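PDB 5IVU: cofilin from Streptomyces griseoflavus, which probably binds actin, as a small cytoskeletal protein of the ADF/cofilin type. Local coordinates for residues V7-K21 with S105-A117. Residues are numbered along the deposited sequence; the frame is centred on the assembly and turned at random.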
loop_
_atom_site.group_PDB
_atom_site.type_symbol
_atom_site.label_atom_id
_atom_site.label_comp_id
_atom_site.label_asym_id
_atom_site.label_seq_id
_atom_site.Cartn_x
_atom_site.Cartn_y
_atom_site.Cartn_z
ATOM N N VAL A 7 -5.348 15.786 -9.982
ATOM C CA VAL A 7 -5.640 14.696 -9.038
ATOM C C VAL A 7 -5.595 15.157 -7.580
ATOM O O VAL A 7 -4.594 15.708 -7.122
ATOM C CB VAL A 7 -4.670 13.509 -9.244
ATOM C CG1 VAL A 7 -5.096 12.308 -8.403
ATOM C CG2 VAL A 7 -4.585 13.137 -10.727
ATOM N N THR A 8 -6.687 14.895 -6.860
ATOM C CA THR A 8 -6.882 15.390 -5.495
ATOM C C THR A 8 -6.879 14.220 -4.484
ATOM O O THR A 8 -7.342 13.116 -4.781
ATOM C CB THR A 8 -8.179 16.246 -5.417
ATOM O OG1 THR A 8 -8.110 17.136 -4.302
ATOM C CG2 THR A 8 -9.451 15.390 -5.322
ATOM N N LEU A 9 -6.336 14.467 -3.298
ATOM C CA LEU A 9 -6.275 13.449 -2.246
ATOM C C LEU A 9 -7.511 13.521 -1.347
ATOM O O LEU A 9 -7.815 14.577 -0.787
ATOM C CB LEU A 9 -5.012 13.664 -1.410
ATOM C CG LEU A 9 -4.703 12.696 -0.272
ATOM C CD1 LEU A 9 -4.526 11.285 -0.791
ATOM C CD2 LEU A 9 -3.452 13.164 0.446
ATOM N N ASN A 10 -8.205 12.397 -1.199
ATOM C CA ASN A 10 -9.350 12.302 -0.294
ATOM C C ASN A 10 -8.905 12.372 1.184
ATOM O O ASN A 10 -7.876 11.802 1.562
ATOM C CB ASN A 10 -10.130 11.023 -0.611
ATOM C CG ASN A 10 -11.518 10.986 0.010
ATOM O OD1 ASN A 10 -12.007 11.968 0.571
ATOM N ND2 ASN A 10 -12.171 9.838 -0.117
ATOM N N ASP A 11 -9.666 13.109 2.000
ATOM C CA ASP A 11 -9.371 13.269 3.440
ATOM C C ASP A 11 -9.331 11.929 4.174
ATOM O O ASP A 11 -8.543 11.755 5.111
ATOM C CB ASP A 11 -10.413 14.174 4.132
ATOM C CG ASP A 11 -10.336 15.630 3.692
ATOM O OD1 ASP A 11 -9.236 16.124 3.352
ATOM O OD2 ASP A 11 -11.395 16.292 3.707
ATOM N N ALA A 12 -10.176 10.996 3.734
ATOM C CA ALA A 12 -10.236 9.631 4.284
ATOM C C ALA A 12 -8.929 8.820 4.181
ATOM O O ALA A 12 -8.730 7.884 4.956
ATOM C CB ALA A 12 -11.367 8.860 3.628
ATOM N N CYS A 13 -8.052 9.171 3.236
ATOM C CA CYS A 13 -6.760 8.501 3.098
ATOM C C CYS A 13 -5.882 8.679 4.339
ATOM O O CYS A 13 -5.473 7.678 4.954
ATOM C CB CYS A 13 -6.007 8.985 1.846
ATOM S SG CYS A 13 -6.775 8.483 0.290
ATOM N N VAL A 14 -5.603 9.934 4.704
ATOM C CA VAL A 14 -4.781 10.221 5.888
ATOM C C VAL A 14 -5.491 9.768 7.172
ATOM O O VAL A 14 -4.842 9.241 8.070
ATOM C CB VAL A 14 -4.348 11.713 5.973
ATOM C CG1 VAL A 14 -3.749 12.050 7.339
ATOM C CG2 VAL A 14 -3.329 12.042 4.891
ATOM N N GLU A 15 -6.805 9.969 7.248
ATOM C CA GLU A 15 -7.594 9.579 8.426
ATOM C C GLU A 15 -7.488 8.096 8.723
ATOM O O GLU A 15 -7.208 7.719 9.857
ATOM C CB GLU A 15 -9.077 9.941 8.257
ATOM C CG GLU A 15 -9.392 11.424 8.411
ATOM C CD GLU A 15 -10.843 11.769 8.085
ATOM O OE1 GLU A 15 -11.698 10.856 8.013
ATOM O OE2 GLU A 15 -11.131 12.966 7.897
ATOM N N THR A 16 -7.712 7.268 7.702
ATOM C CA THR A 16 -7.651 5.808 7.855
ATOM C C THR A 16 -6.231 5.342 8.169
ATOM O O THR A 16 -6.038 4.385 8.917
ATOM C CB THR A 16 -8.158 5.073 6.599
ATOM O OG1 THR A 16 -9.379 5.664 6.159
ATOM C CG2 THR A 16 -8.419 3.603 6.888
ATOM N N TYR A 17 -5.250 5.998 7.563
ATOM C CA TYR A 17 -3.843 5.730 7.831
ATOM C C TYR A 17 -3.498 6.068 9.277
ATOM O O TYR A 17 -2.787 5.296 9.932
ATOM C CB TYR A 17 -2.949 6.518 6.872
ATOM C CG TYR A 17 -1.477 6.402 7.197
ATOM C CD1 TYR A 17 -0.805 5.175 7.093
ATOM C CD2 TYR A 17 -0.741 7.519 7.607
ATOM C CE1 TYR A 17 0.551 5.074 7.388
ATOM C CE2 TYR A 17 0.614 7.418 7.893
ATOM C CZ TYR A 17 1.247 6.193 7.784
ATOM O OH TYR A 17 2.576 6.075 8.068
ATOM N N GLN A 18 -3.991 7.211 9.765
ATOM C CA GLN A 18 -3.811 7.573 11.166
ATOM C C GLN A 18 -4.458 6.537 12.076
ATOM O O GLN A 18 -3.879 6.183 13.098
ATOM C CB GLN A 18 -4.348 8.972 11.481
ATOM C CG GLN A 18 -3.552 10.106 10.885
ATOM C CD GLN A 18 -4.173 11.486 11.110
ATOM O OE1 GLN A 18 -5.393 11.643 11.233
ATOM N NE2 GLN A 18 -3.325 12.496 11.173
ATOM N N GLN A 19 -5.620 6.017 11.688
ATOM C CA GLN A 19 -6.274 4.930 12.430
ATOM C C GLN A 19 -5.428 3.636 12.444
ATOM O O GLN A 19 -5.272 2.992 13.487
ATOM C CB GLN A 19 -7.657 4.648 11.853
ATOM C CG GLN A 19 -8.554 3.832 12.773
ATOM C CD GLN A 19 -9.744 3.206 12.056
ATOM O OE1 GLN A 19 -10.332 2.234 12.548
ATOM N NE2 GLN A 19 -10.097 3.749 10.884
ATOM N N LEU A 20 -4.872 3.269 11.291
ATOM C CA LEU A 20 -3.921 2.163 11.219
ATOM C C LEU A 20 -2.738 2.411 12.155
ATOM O O LEU A 20 -2.316 1.515 12.880
ATOM C CB LEU A 20 -3.441 1.932 9.770
ATOM C CG LEU A 20 -2.392 0.819 9.506
ATOM C CD1 LEU A 20 -2.656 0.068 8.204
ATOM C CD2 LEU A 20 -0.969 1.357 9.485
ATOM N N LYS A 21 -2.208 3.626 12.115
ATOM C CA LYS A 21 -1.007 3.993 12.864
ATOM C C LYS A 21 -1.200 4.014 14.397
ATOM O O LYS A 21 -0.276 3.666 15.120
ATOM C CB LYS A 21 -0.508 5.359 12.381
ATOM C CG LYS A 21 0.898 5.699 12.829
ATOM C CD LYS A 21 1.636 6.551 11.797
ATOM C CE LYS A 21 1.000 7.919 11.593
ATOM N NZ LYS A 21 2.015 8.976 11.334
ATOM N N SER A 105 0.673 10.154 -9.869
ATOM C CA SER A 105 -0.043 10.517 -8.643
ATOM C C SER A 105 0.588 9.973 -7.348
ATOM O O SER A 105 0.235 10.439 -6.269
ATOM C CB SER A 105 -1.500 10.066 -8.746
ATOM O OG SER A 105 -2.179 10.852 -9.711
ATOM N N LYS A 106 1.492 8.993 -7.441
ATOM C CA LYS A 106 2.062 8.321 -6.255
ATOM C C LYS A 106 2.478 9.282 -5.144
ATOM O O LYS A 106 1.994 9.180 -4.023
ATOM C CB LYS A 106 3.276 7.463 -6.637
ATOM C CG LYS A 106 3.751 6.530 -5.530
ATOM C CD LYS A 106 5.224 6.175 -5.661
ATOM C CE LYS A 106 6.131 7.200 -4.999
ATOM N NZ LYS A 106 7.433 6.596 -4.590
ATOM N N ASP A 107 3.363 10.216 -5.487
ATOM C CA ASP A 107 3.991 11.124 -4.514
ATOM C C ASP A 107 3.004 11.997 -3.759
ATOM O O ASP A 107 3.293 12.395 -2.637
ATOM C CB ASP A 107 5.037 12.016 -5.189
ATOM C CG ASP A 107 6.261 11.237 -5.638
ATOM O OD1 ASP A 107 6.981 10.715 -4.766
ATOM O OD2 ASP A 107 6.489 11.130 -6.864
ATOM N N ILE A 108 1.854 12.292 -4.367
ATOM C CA ILE A 108 0.780 13.016 -3.687
ATOM C C ILE A 108 0.361 12.241 -2.437
ATOM O O ILE A 108 0.416 12.770 -1.329
ATOM C CB ILE A 108 -0.458 13.222 -4.590
ATOM C CG1 ILE A 108 -0.123 14.111 -5.796
ATOM C CG2 ILE A 108 -1.602 13.842 -3.792
ATOM C CD1 ILE A 108 -1.190 14.123 -6.878
ATOM N N LEU A 109 -0.009 10.976 -2.630
ATOM C CA LEU A 109 -0.369 10.076 -1.530
ATOM C C LEU A 109 0.805 9.812 -0.586
ATOM O O LEU A 109 0.646 9.882 0.627
ATOM C CB LEU A 109 -0.930 8.746 -2.071
ATOM C CG LEU A 109 -1.183 7.570 -1.108
ATOM C CD1 LEU A 109 -2.077 7.947 0.074
ATOM C CD2 LEU A 109 -1.781 6.394 -1.864
ATOM N N ARG A 110 1.977 9.518 -1.145
ATOM C CA ARG A 110 3.151 9.134 -0.346
ATOM C C ARG A 110 3.615 10.247 0.600
ATOM O O ARG A 110 3.955 9.974 1.758
ATOM C CB ARG A 110 4.295 8.692 -1.264
ATOM C CG ARG A 110 5.619 8.353 -0.587
ATOM C CD ARG A 110 5.543 7.172 0.374
ATOM N NE ARG A 110 6.744 7.120 1.201
ATOM C CZ ARG A 110 6.951 7.828 2.316
ATOM N NH1 ARG A 110 6.021 8.652 2.817
ATOM N NH2 ARG A 110 8.113 7.702 2.959
ATOM N N ARG A 111 3.605 11.488 0.109
ATOM C CA ARG A 111 3.976 12.668 0.912
ATOM C C ARG A 111 3.015 12.909 2.097
ATOM O O ARG A 111 3.439 13.358 3.163
ATOM C CB ARG A 111 4.045 13.919 0.025
ATOM C CG ARG A 111 4.917 15.039 0.574
ATOM C CD ARG A 111 4.868 16.268 -0.325
ATOM N NE ARG A 111 3.593 16.976 -0.185
ATOM C CZ ARG A 111 3.367 18.070 0.554
ATOM N NH1 ARG A 111 4.332 18.669 1.257
ATOM N NH2 ARG A 111 2.137 18.585 0.583
ATOM N N ALA A 112 1.734 12.596 1.901
ATOM C CA ALA A 112 0.710 12.782 2.928
ATOM C C ALA A 112 0.775 11.780 4.086
ATOM O O ALA A 112 0.255 12.066 5.162
ATOM C CB ALA A 112 -0.666 12.737 2.293
ATOM N N LEU A 113 1.404 10.623 3.878
ATOM C CA LEU A 113 1.521 9.601 4.922
ATOM C C LEU A 113 2.828 9.772 5.727
ATOM O O LEU A 113 3.928 9.530 5.221
ATOM C CB LEU A 113 1.444 8.198 4.313
ATOM C CG LEU A 113 0.263 7.918 3.371
ATOM C CD1 LEU A 113 0.506 6.637 2.589
ATOM C CD2 LEU A 113 -1.069 7.835 4.096
ATOM N N THR A 114 2.692 10.169 6.987
ATOM C CA THR A 114 3.841 10.472 7.844
ATOM C C THR A 114 4.318 9.202 8.538
ATOM O O THR A 114 3.507 8.402 9.002
ATOM C CB THR A 114 3.474 11.527 8.922
ATOM O OG1 THR A 114 2.318 11.107 9.649
ATOM C CG2 THR A 114 3.187 12.892 8.285
ATOM N N GLY A 115 5.632 9.030 8.618
ATOM C CA GLY A 115 6.232 7.937 9.389
ATOM C C GLY A 115 6.313 6.588 8.700
ATOM O O GLY A 115 6.426 5.560 9.373
ATOM N N ILE A 116 6.272 6.583 7.368
ATOM C CA ILE A 116 6.508 5.355 6.596
ATOM C C ILE A 116 7.979 4.968 6.776
ATOM O O ILE A 116 8.863 5.799 6.595
ATOM C CB ILE A 116 6.200 5.546 5.096
ATOM C CG1 ILE A 116 4.697 5.797 4.854
ATOM C CG2 ILE A 116 6.693 4.359 4.277
ATOM C CD1 ILE A 116 3.765 4.652 5.190
ATOM N N ALA A 117 8.220 3.712 7.152
ATOM C CA ALA A 117 9.570 3.220 7.454
ATOM C C ALA A 117 10.229 2.520 6.278
ATOM O O ALA A 117 11.443 2.617 6.138
ATOM C CB ALA A 117 9.534 2.290 8.650
#
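Val7, Leu9 and Val14 run past Ser105, Leu109 and Leu113 in the same chain direction, with the backbones 6.4 Å apart where Val14 CA is nearest Leu113 CA. Val7 CG2 meets Ser105 OG at 3.5 Å; next, a chi1 of -178° turns CG of Leu9 away from the backbone N and carries CD2 to 3.4 Å from Ala112 CB, while Leu9 CB rests on Ile108 CG2. Val14 CG2 settles against the same alanine methyl from the following helix. Further along, Leu113 CD2 lies over one face of the Tyr17 ring in a CH-pi contact, 3.9 Å from the centroid. The Thr114 carbonyl sits at the edge of that ring, where Tyr17 OH donates to Thr114 O at 2.7 Å; Lys21 NZ reaches the same oxygen from the opposite face of the carbonyl plane and also bonds Thr114 OG1 at 2.7 Å. Three hydrogen bonds from two side chains thus hold Thr114. A leucine in place of Tyr17 would probably cost Thr114 O one of its two donors and leave the Leu113 methyl without its ring face. Cys13 and Leu109 both touch Phe31, Tyr17 and Leu113 both Val67, consistent with the ADF-homology fold, where two such helices share one sheet face.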